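Local coordinates for short-chain-enoyl-CoA hydratase (Clostridium acetobutylicum, PDB 5Z7R) that catalyses the reversible hydration of crotonyl-CoA and other short-chain enoyl-CoA thioesters, giving (3S)-3-hydroxyacyl-CoA, in butanoate metabolism, at the interface of chains A and B. Numbering follows the deposited sequence. Chains: chain A/B, Short-chain-enoyl-CoA hydratase.

The interface of chains A and B. Residues chain A 91, 94, 148, 216, 219; chain B 221-223, 226.
The guanidinium of A:Arg91 carries the methyl CG2 of B:Ile222 over one face, set toward the rim, while B:Asp223 OD2 and A:Glu94 CG lie in plane at its edge; the guanidinium of A:Arg148 has A:Arg91 CD and A:Glu94 CD at its edge. In this crotonase-family enzyme, deposited as a hexamer, the start of helix 222-236 of one subunit meets helix 76-95 of another. A:Arg91 grips the aspartate side-on: A:Arg91 NE donates to B:Asp223 OD1 at 2.9 Å within a salt bridge, and NH1 to OD2 of the same residue at 3.1 Å. Both oxygens lie close to the guanidinium plane, but the two planes are turned 49° apart; NE meets OD1 on its syn side, though tilted well out of the carboxylate plane, and NH1 comes to OD2 from above it. CG anti to the backbone N (chi1 179°) and a bend at chi2 carry the guanidinium to B:Asp223. A:Arg91 NH2 forms a bent, salt-bridging hydrogen bond of 2.7 Å with A:Glu94 OE2, tilted from the guanidinium plane. A:Arg148 takes the same glutamate side-on through NE and NH2, its NH2 reaching OE2 from the face opposite A:Arg91. A:Glu94 thus ties the two arginines together and may offset their charge. B:Leu226 places CD1 3.9 Å from NH2 of A:Arg148. The backbone N of B:Ile222 donates to A:Gln219 OE1 at 3.0 Å, from above the amide plane. A water links B:Asp223 OD2 to A:Arg216 NH1.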
loop_
_atom_site.group_PDB
_atom_site.type_symbol
_atom_site.label_atom_id
_atom_site.label_comp_id
_atom_site.label_asym_id
_atom_site.label_seq_id
_atom_site.Cartn_x
_atom_site.Cartn_y
_atom_site.Cartn_z
ATOM N N ARG A 91 11.227 5.653 15.944
ATOM C CA ARG A 91 10.473 6.225 14.833
ATOM C C ARG A 91 10.547 7.729 14.847
ATOM O O ARG A 91 10.544 8.363 13.778
ATOM C CB ARG A 91 9.007 5.797 14.900
ATOM C CG ARG A 91 8.152 6.360 13.797
ATOM C CD ARG A 91 8.683 5.877 12.447
ATOM N NE ARG A 91 7.678 6.055 11.413
ATOM C CZ ARG A 91 7.920 6.395 10.147
ATOM N NH1 ARG A 91 6.888 6.547 9.311
ATOM N NH2 ARG A 91 9.153 6.563 9.696
ATOM N N GLU A 94 13.783 8.616 13.340
ATOM C CA GLU A 94 13.758 8.376 11.882
ATOM C C GLU A 94 13.098 9.526 11.180
ATOM O O GLU A 94 13.569 9.963 10.127
ATOM C CB GLU A 94 13.021 7.065 11.602
ATOM C CG GLU A 94 12.912 6.634 10.160
ATOM C CD GLU A 94 12.430 5.239 10.106
ATOM O OE1 GLU A 94 13.253 4.372 9.802
ATOM O OE2 GLU A 94 11.254 4.977 10.487
ATOM N N ARG A 148 13.241 -2.832 9.618
ATOM C CA ARG A 148 14.218 -1.941 9.086
ATOM C C ARG A 148 15.361 -2.745 8.374
ATOM O O ARG A 148 15.840 -2.351 7.324
ATOM C CB ARG A 148 14.718 -0.968 10.166
ATOM C CG ARG A 148 13.719 0.169 10.481
ATOM C CD ARG A 148 14.316 1.356 11.230
ATOM N NE ARG A 148 13.327 2.401 11.461
ATOM C CZ ARG A 148 12.555 2.482 12.565
ATOM N NH1 ARG A 148 12.681 1.606 13.534
ATOM N NH2 ARG A 148 11.637 3.420 12.692
ATOM N N ARG A 216 8.351 9.638 3.341
ATOM C CA ARG A 216 6.908 9.436 3.155
ATOM C C ARG A 216 6.600 8.812 1.780
ATOM O O ARG A 216 5.828 7.838 1.681
ATOM C CB ARG A 216 6.122 10.727 3.371
ATOM C CG ARG A 216 6.645 11.592 4.515
ATOM C CD ARG A 216 5.788 11.771 5.748
ATOM N NE ARG A 216 5.658 10.666 6.670
ATOM C CZ ARG A 216 5.467 10.745 7.991
ATOM N NH1 ARG A 216 5.269 9.632 8.661
ATOM N NH2 ARG A 216 5.534 11.868 8.667
ATOM N N GLN A 219 6.818 4.969 1.286
ATOM C CA GLN A 219 5.837 4.095 1.876
ATOM C C GLN A 219 4.739 3.726 0.898
ATOM O O GLN A 219 4.002 2.803 1.138
ATOM C CB GLN A 219 5.201 4.752 3.102
ATOM C CG GLN A 219 6.186 5.306 4.116
ATOM C CD GLN A 219 7.201 4.270 4.476
ATOM O OE1 GLN A 219 6.853 3.126 4.756
ATOM N NE2 GLN A 219 8.481 4.644 4.411
ATOM N N ASP B 221 3.278 -0.069 4.743
ATOM C CA ASP B 221 3.905 1.095 5.329
ATOM C C ASP B 221 4.579 0.774 6.663
ATOM O O ASP B 221 4.180 -0.144 7.407
ATOM C CB ASP B 221 2.916 2.254 5.486
ATOM C CG ASP B 221 1.969 2.071 6.697
ATOM O OD1 ASP B 221 2.293 2.497 7.844
ATOM O OD2 ASP B 221 0.887 1.506 6.490
ATOM N N ILE B 222 5.631 1.544 6.936
ATOM C CA ILE B 222 6.499 1.320 8.094
ATOM C C ILE B 222 5.783 1.435 9.471
ATOM O O ILE B 222 6.093 0.654 10.376
ATOM C CB ILE B 222 7.760 2.226 8.017
ATOM C CG1 ILE B 222 8.824 1.786 9.039
ATOM C CG2 ILE B 222 7.411 3.695 8.209
ATOM C CD1 ILE B 222 9.428 0.426 8.749
ATOM N N ASP B 223 4.842 2.369 9.632
ATOM C CA ASP B 223 4.075 2.462 10.921
ATOM C C ASP B 223 3.214 1.238 11.208
ATOM O O ASP B 223 3.352 0.623 12.270
ATOM C CB ASP B 223 3.252 3.747 10.982
ATOM C CG ASP B 223 4.137 4.989 10.933
ATOM O OD1 ASP B 223 5.012 5.079 11.838
ATOM O OD2 ASP B 223 3.982 5.840 9.999
ATOM N N LEU B 226 5.679 -1.684 11.873
ATOM C CA LEU B 226 6.283 -1.658 13.210
ATOM C C LEU B 226 5.269 -2.074 14.290
ATOM O O LEU B 226 5.607 -2.804 15.208
ATOM C CB LEU B 226 6.876 -0.263 13.507
ATOM C CG LEU B 226 8.037 0.192 12.597
ATOM C CD1 LEU B 226 8.157 1.702 12.648
ATOM C CD2 LEU B 226 9.340 -0.483 12.968
HETATM O O HOH W 1 4.176 8.591 11.382
#